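Side-chain contacts in 2-dehydro-3-deoxyphosphogluconate aldolase (PDB 3NZR), which belongs to the KDGP aldolase family of the TIM-barrel clan, a fold of parallel strands ringed by helices, and forms a two-chain assembly with bound magnesium ions: residues 236-239 and 240-244; 198-201 and 202-206; 101-104 and 105-109. All blocks are in the same frame, centred on the assembly; numbering follows the deposited sequence.

Contact 1: 236-239 and 240-244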
loop_
_atom_site.group_PDB
_atom_site.type_symbol
_atom_site.label_atom_id
_atom_site.label_comp_id
_atom_site.label_asym_id
_atom_site.label_seq_id
_atom_site.Cartn_x
_atom_site.Cartn_y
_atom_site.Cartn_z
ATOM N N VAL A 236 33.554 8.401 -0.396
ATOM C CA VAL A 236 32.998 7.259 0.326
ATOM C C VAL A 236 33.842 6.938 1.588
ATOM O O VAL A 236 33.270 6.673 2.655
ATOM C CB VAL A 236 32.854 6.079 -0.620
ATOM C CG1 VAL A 236 32.398 4.779 0.111
ATOM C CG2 VAL A 236 31.825 6.420 -1.692
ATOM N N LYS A 237 35.194 7.041 1.493
ATOM C CA LYS A 237 36.074 6.679 2.610
ATOM C C LYS A 237 35.999 7.761 3.654
ATOM O O LYS A 237 35.978 7.484 4.842
ATOM C CB LYS A 237 37.532 6.559 2.150
ATOM C CG LYS A 237 38.537 6.575 3.328
ATOM C CD LYS A 237 39.909 6.131 2.802
ATOM C CE LYS A 237 41.048 6.147 3.876
ATOM N NZ LYS A 237 40.849 7.154 4.992
ATOM N N THR A 238 35.932 9.004 3.191
ATOM C CA THR A 238 35.694 10.138 4.039
ATOM C C THR A 238 34.360 10.009 4.796
ATOM O O THR A 238 34.293 10.231 6.003
ATOM C CB THR A 238 35.769 11.407 3.171
ATOM O OG1 THR A 238 37.034 11.400 2.484
ATOM C CG2 THR A 238 35.609 12.704 3.976
ATOM N N LEU A 239 33.284 9.657 4.105
ATOM C CA LEU A 239 32.015 9.446 4.799
ATOM C C LEU A 239 32.113 8.267 5.817
ATOM O O LEU A 239 31.552 8.317 6.906
ATOM C CB LEU A 239 30.948 9.152 3.770
ATOM C CG LEU A 239 30.439 10.295 2.847
ATOM C CD1 LEU A 239 29.680 9.718 1.651
ATOM C CD2 LEU A 239 29.528 11.204 3.603
ATOM N N LEU A 240 32.881 7.236 5.475
ATOM C CA LEU A 240 33.002 6.068 6.384
ATOM C C LEU A 240 33.758 6.514 7.621
ATOM O O LEU A 240 33.343 6.192 8.727
ATOM C CB LEU A 240 33.704 4.867 5.771
ATOM C CG LEU A 240 33.984 3.643 6.670
ATOM C CD1 LEU A 240 32.645 2.885 7.098
ATOM C CD2 LEU A 240 34.974 2.649 5.994
ATOM N N ASP A 241 34.830 7.271 7.438
ATOM C CA ASP A 241 35.621 7.697 8.585
ATOM C C ASP A 241 34.812 8.659 9.480
ATOM O O ASP A 241 34.868 8.575 10.694
ATOM C CB ASP A 241 36.894 8.361 8.121
ATOM C CG ASP A 241 37.975 7.355 7.657
ATOM O OD1 ASP A 241 37.856 6.117 7.890
ATOM O OD2 ASP A 241 38.947 7.839 7.034
HETATM N N MSE A 242 34.052 9.564 8.856
HETATM C CA MSE A 242 33.125 10.410 9.577
HETATM C C MSE A 242 32.111 9.597 10.364
HETATM O O MSE A 242 31.793 9.934 11.516
HETATM C CB MSE A 242 32.381 11.371 8.633
HETATM C CG MSE A 242 33.242 12.483 8.115
HETATM SE SE MSE A 242 32.231 13.681 6.862
HETATM C CE MSE A 242 33.664 15.029 6.539
ATOM N N THR A 243 31.652 8.506 9.771
ATOM C CA THR A 243 30.687 7.667 10.453
ATOM C C THR A 243 31.352 6.991 11.702
ATOM O O THR A 243 30.777 6.960 12.791
ATOM C CB THR A 243 30.103 6.658 9.455
ATOM O OG1 THR A 243 29.459 7.395 8.376
ATOM C CG2 THR A 243 29.116 5.670 10.130
ATOM N N LYS A 244 32.605 6.572 11.570
ATOM C CA LYS A 244 33.287 5.889 12.689
ATOM C C LYS A 244 33.489 6.862 13.828
ATOM O O LYS A 244 33.250 6.497 15.004
ATOM C CB LYS A 244 34.643 5.343 12.252
ATOM C CG LYS A 244 34.542 4.322 11.183
ATOM C CD LYS A 244 35.887 3.684 10.857
ATOM C CE LYS A 244 35.715 2.531 9.868
ATOM N NZ LYS A 244 37.033 1.912 9.509
#

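Contact 2: 198-201 and 202-206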
loop_
_atom_site.group_PDB
_atom_site.type_symbol
_atom_site.label_atom_id
_atom_site.label_comp_id
_atom_site.label_asym_id
_atom_site.label_seq_id
_atom_site.Cartn_x
_atom_site.Cartn_y
_atom_site.Cartn_z
ATOM N N GLU A 198 30.074 18.338 4.026
ATOM C CA GLU A 198 30.185 19.409 5.020
ATOM C C GLU A 198 29.023 19.399 5.979
ATOM O O GLU A 198 29.167 19.863 7.081
ATOM C CB GLU A 198 30.257 20.794 4.338
ATOM C CG GLU A 198 31.558 21.017 3.618
ATOM C CD GLU A 198 31.612 20.291 2.301
ATOM O OE1 GLU A 198 30.546 20.014 1.652
ATOM O OE2 GLU A 198 32.749 19.996 1.922
ATOM N N ASN A 199 27.866 18.878 5.551
ATOM C CA ASN A 199 26.716 18.780 6.468
ATOM C C ASN A 199 26.368 17.353 6.950
ATOM O O ASN A 199 25.427 17.189 7.683
ATOM C CB ASN A 199 25.461 19.430 5.863
ATOM C CG ASN A 199 24.996 18.751 4.581
ATOM O OD1 ASN A 199 25.288 17.563 4.311
ATOM N ND2 ASN A 199 24.268 19.514 3.770
ATOM N N TYR A 200 27.106 16.352 6.507
ATOM C CA TYR A 200 26.827 14.938 6.810
ATOM C C TYR A 200 26.834 14.753 8.319
ATOM O O TYR A 200 25.948 14.163 8.900
ATOM C CB TYR A 200 27.913 14.011 6.212
ATOM C CG TYR A 200 27.725 12.576 6.536
ATOM C CD1 TYR A 200 26.651 11.827 5.952
ATOM C CD2 TYR A 200 28.582 11.924 7.392
ATOM C CE1 TYR A 200 26.503 10.487 6.230
ATOM C CE2 TYR A 200 28.419 10.591 7.708
ATOM C CZ TYR A 200 27.372 9.857 7.131
ATOM O OH TYR A 200 27.240 8.514 7.440
ATOM N N GLU A 201 27.865 15.232 8.954
ATOM C CA GLU A 201 27.966 15.012 10.400
ATOM C C GLU A 201 26.787 15.603 11.174
ATOM O O GLU A 201 26.211 14.930 12.001
ATOM C CB GLU A 201 29.312 15.484 10.936
ATOM C CG GLU A 201 30.453 14.530 10.532
ATOM C CD GLU A 201 31.873 15.178 10.519
ATOM O OE1 GLU A 201 32.789 14.544 11.060
ATOM O OE2 GLU A 201 32.077 16.277 9.938
ATOM N N GLU A 202 26.414 16.834 10.880
ATOM C CA GLU A 202 25.363 17.499 11.648
ATOM C C GLU A 202 23.997 16.845 11.400
ATOM O O GLU A 202 23.212 16.731 12.301
ATOM C CB GLU A 202 25.295 18.991 11.310
ATOM C CG GLU A 202 24.695 19.843 12.410
ATOM C CD GLU A 202 24.696 21.333 12.068
ATOM O OE1 GLU A 202 25.597 21.790 11.342
ATOM O OE2 GLU A 202 23.780 22.054 12.531
ATOM N N ILE A 203 23.759 16.414 10.171
ATOM C CA ILE A 203 22.514 15.718 9.816
ATOM C C ILE A 203 22.457 14.363 10.501
ATOM O O ILE A 203 21.390 14.008 11.078
ATOM C CB ILE A 203 22.402 15.559 8.306
ATOM C CG1 ILE A 203 22.185 16.918 7.648
ATOM C CG2 ILE A 203 21.283 14.577 7.899
ATOM C CD1 ILE A 203 22.323 16.865 6.140
HETATM N N MSE A 204 23.538 13.563 10.399
HETATM C CA MSE A 204 23.558 12.240 11.089
HETATM C C MSE A 204 23.417 12.441 12.624
HETATM O O MSE A 204 22.649 11.731 13.275
HETATM C CB MSE A 204 24.844 11.458 10.830
HETATM C CG MSE A 204 25.036 11.032 9.405
HETATM SE SE MSE A 204 23.481 9.914 8.853
HETATM C CE MSE A 204 24.013 8.356 9.890
ATOM N N GLN A 205 24.130 13.425 13.189
ATOM C CA GLN A 205 24.000 13.634 14.644
ATOM C C GLN A 205 22.568 13.842 15.068
ATOM O O GLN A 205 22.238 13.562 16.173
ATOM C CB GLN A 205 24.852 14.803 15.138
ATOM C CG GLN A 205 25.159 14.814 16.631
ATOM C CD GLN A 205 25.889 13.564 17.035
ATOM O OE1 GLN A 205 25.364 12.731 17.781
ATOM N NE2 GLN A 205 27.113 13.419 16.533
ATOM N N ILE A 206 21.710 14.374 14.209
ATOM C CA ILE A 206 20.321 14.615 14.607
ATOM C C ILE A 206 19.595 13.288 14.796
ATOM O O ILE A 206 18.899 13.086 15.760
ATOM C CB ILE A 206 19.559 15.459 13.569
ATOM C CG1 ILE A 206 20.142 16.861 13.553
ATOM C CG2 ILE A 206 18.054 15.466 13.882
ATOM C CD1 ILE A 206 19.758 17.684 12.428
HETATM O O HOH W 1 28.577 18.479 9.631
HETATM O O HOH W 2 27.266 21.072 9.305
#

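Contact 3: 101-104 and 105-109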
loop_
_atom_site.group_PDB
_atom_site.type_symbol
_atom_site.label_atom_id
_atom_site.label_comp_id
_atom_site.label_asym_id
_atom_site.label_seq_id
_atom_site.Cartn_x
_atom_site.Cartn_y
_atom_site.Cartn_z
ATOM N N VAL A 101 5.323 0.456 -1.734
ATOM C CA VAL A 101 5.954 -0.331 -0.684
ATOM C C VAL A 101 5.449 -1.761 -0.566
ATOM O O VAL A 101 6.248 -2.755 -0.605
ATOM C CB VAL A 101 5.808 0.419 0.646
ATOM C CG1 VAL A 101 6.384 -0.424 1.814
ATOM C CG2 VAL A 101 6.538 1.760 0.500
ATOM N N ALA A 102 4.111 -1.914 -0.521
ATOM C CA ALA A 102 3.524 -3.199 -0.317
ATOM C C ALA A 102 3.745 -4.087 -1.515
ATOM O O ALA A 102 3.969 -5.295 -1.361
ATOM C CB ALA A 102 1.932 -3.051 0.005
ATOM N N THR A 103 3.598 -3.522 -2.724
ATOM C CA THR A 103 3.833 -4.295 -3.896
ATOM C C THR A 103 5.251 -4.852 -3.970
ATOM O O THR A 103 5.458 -6.018 -4.310
ATOM C CB THR A 103 3.638 -3.435 -5.134
ATOM O OG1 THR A 103 2.327 -2.844 -5.133
ATOM C CG2 THR A 103 3.823 -4.316 -6.400
ATOM N N SER A 104 6.235 -4.017 -3.714
ATOM C CA SER A 104 7.605 -4.467 -3.674
ATOM C C SER A 104 7.859 -5.549 -2.611
ATOM O O SER A 104 8.535 -6.466 -2.859
ATOM C CB SER A 104 8.543 -3.299 -3.480
ATOM O OG SER A 104 8.689 -2.562 -4.641
ATOM N N ARG A 105 7.310 -5.382 -1.427
ATOM C CA ARG A 105 7.436 -6.387 -0.404
ATOM C C ARG A 105 6.782 -7.692 -0.837
ATOM O O ARG A 105 7.304 -8.713 -0.586
ATOM C CB ARG A 105 6.906 -5.968 0.941
ATOM C CG ARG A 105 6.926 -7.061 2.012
ATOM C CD ARG A 105 8.299 -7.442 2.429
ATOM N NE ARG A 105 8.961 -6.349 3.063
ATOM C CZ ARG A 105 10.268 -6.163 3.156
ATOM N NH1 ARG A 105 11.107 -7.019 2.680
ATOM N NH2 ARG A 105 10.714 -5.112 3.740
ATOM N N ALA A 106 5.649 -7.616 -1.487
ATOM C CA ALA A 106 4.953 -8.829 -1.861
ATOM C C ALA A 106 5.712 -9.569 -2.931
ATOM O O ALA A 106 5.972 -10.732 -2.802
ATOM C CB ALA A 106 3.533 -8.564 -2.252
ATOM N N LEU A 107 6.132 -8.867 -3.958
ATOM C CA LEU A 107 6.853 -9.529 -5.056
ATOM C C LEU A 107 8.295 -9.887 -4.693
ATOM O O LEU A 107 8.842 -10.735 -5.322
ATOM C CB LEU A 107 6.859 -8.688 -6.329
ATOM C CG LEU A 107 5.457 -8.260 -6.835
ATOM C CD1 LEU A 107 5.706 -7.520 -8.140
ATOM C CD2 LEU A 107 4.474 -9.438 -7.026
ATOM N N ALA A 108 8.882 -9.257 -3.693
ATOM C CA ALA A 108 10.179 -9.698 -3.146
ATOM C C ALA A 108 10.063 -11.064 -2.511
ATOM O O ALA A 108 11.007 -11.897 -2.606
ATOM C CB ALA A 108 10.672 -8.776 -2.155
ATOM N N GLY A 109 8.915 -11.314 -1.876
ATOM C CA GLY A 109 8.619 -12.628 -1.344
ATOM C C GLY A 109 9.373 -13.015 -0.081
ATOM O O GLY A 109 9.318 -14.183 0.276
#

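Contact 1: 236-239 and 240-244
Met-242, a selenomethionine in this model, is laid against Thr-238 one helical turn earlier, the two side chains leaving the helix in a common direction. The overlap is light at the far end, where the methyl CE of Met-242 comes 4.0 Å from CG2 of Thr-238. It is closer near the backbone, where CG of Met-242 sits 3.3 Å from the carbonyl oxygen of Thr-238. The first torsion of Met-242 turns CG beside its own backbone N (chi1 -73°), and the extended chain beyond carries CE back along the helix to the threonine methyl. The hydroxyl of Thr-238 turns instead to the backbone O of Glu-234.

A second i to i+4 pair is ionic. The long chain of Lys-237 slants over to Asp-241, and NZ makes a salt bridge to OD2 of Asp-241 at 2.9 Å, meeting the oxygen on its syn side, 18° out of the carboxylate plane. Lys-237 is exposed and Asp-241 partly so, which places this pair on the outer side of helix 233-247, the last helix of the barrel. The inner side of the helix rests on strand 16-19 and helix 200-209, with Leu-239 packed on Leu-16 and Tyr-200.

Here a polar group is buried, and the helix itself provides for it. The carbonyl oxygen of Leu-239 accepts two bonds from Thr-243, one from backbone N at 2.9 Å and one from OG1 at 2.7 Å, the two donors arriving from opposite faces of the carbonyl plane. OG1 of Thr-243 is also hydrogen-bonded to OH of Tyr-200, so this hydroxyl links the helix backbone to the neighbouring helix. Leu-240, buried against Glu-34, has its side chain about 7 Å from a bound magnesium ion.

Contact 2: 198-201 and 202-206
Aromatic contact comes first, between the ring of Tyr-200 and the selenomethionine Met-204. CG of Met-204 lies over one face of the ring in a CH-pi contact, 3.6 Å from the centroid of Tyr-200 and 18° off the ring normal. The selenium sits more obliquely: SE of Met-204 is 4.7 Å from the same centroid in a Met-aromatic contact. With CG of Tyr-200 set opposite its backbone N (chi1 177°), the ring swings forward along the helix, and the bends of Met-204 at chi2 and chi3 fold its chain around toward the phenol end.

On another flank a methyl meets an amide: CD1 of Ile-203 lies 3.6 Å from OD1 of Asn-199. The amide of Asn-199 is held by Asp-196 and Gly-194, so its position is fixed from the preceding loop. Ile-203 is buried against Phe-175 of helix 172-184, whereas Tyr-200 and Met-204 meet helix 233-247. Helix 200-209 is thus wedged between two neighbours in the helical layer of a TIM barrel.

Hydrogen bonding is mainly of the regular helical kind, as from N of Met-204 to O of Tyr-200 at 2.9 Å. Between Glu-198 and Glu-202 the link is made by water. One molecule accepts from N of Glu-202 and donates to O of Glu-198; a second donates to that same O and, at 2.7 Å, to OE1 of Glu-202. The other carboxylate oxygen, OE2, is engaged in a salt bridge with Arg-172.

Contact 3: 101-104 and 105-109
Thr-103 and Leu-107 extend together from one flank of the helix, but their side chains meet only through methyls, CG2 of Thr-103 standing 4.1 Å from CD1 of Leu-107. The tight part of this contact is made against the backbone. CB of Ala-108 is 3.2 Å from O of Ser-104, CB of Ala-106 is 3.4 Å from O of Ala-102, and CG of Leu-107 is likewise 3.4 Å from O of Thr-103. Leu-107 gains that last touch because its CG is turned beside its own backbone N (chi1 -55°), over the preceding turn.

Helix 101-108 is the helix of a beta-alpha-beta unit, between strands 93-94 and 114-119. On its strand side Val-101 and Arg-105 both pack on Val-115, and the guanidinium of Arg-105 is firmly held by the backbone oxygens of Ser-113, Gln-110 and Gly-157. Toward helix 79-89, OG of buried Ser-104 is hydrogen-bonded to OG of Ser-83, and Leu-107 rests on Leu-84 and Gln-87. On a further flank the short side chains of Ala-102 and Ala-106 meet Ala-102 and Ala-106 of the second subunit, with Thr-103 and Leu-107 bordering this interface too.

The loose, solvent side is the C-terminal end. The helix ends with Ala-108, and exposed Gly-109 follows, with a positive phi of 74° that suits glycine; its N is only weakly bonded to O of Arg-105 and of Ala-106.

Chemically, the helix is held by backbone bonds such as N of Leu-107 to O of Thr-103 at 2.9 Å, while the short side chains of Ala-102 and Ala-106 probably let the two subunits come close here and its polar groups anchor it to surrounding loops and helices.

Overall arrangement
Along the chain contact 3 comes first, then contact 2, then contact 1, each centred on a single helix: 101-108, 200-209 and 233-247. Contacts 1 and 2 are neighbours, their centres 12 Å apart, and they touch where two helices of the barrel's outer layer pack together, Met-242 lying against Glu-201. Contact 3 is on the opposite side of the chain's centre, its centre about 32 Å from each of the others. The three therefore sample a barrel wall at two places: one where the C-terminal helix packs onto its neighbour beside bound magnesium ions, the other where the subunits of the assembly meet.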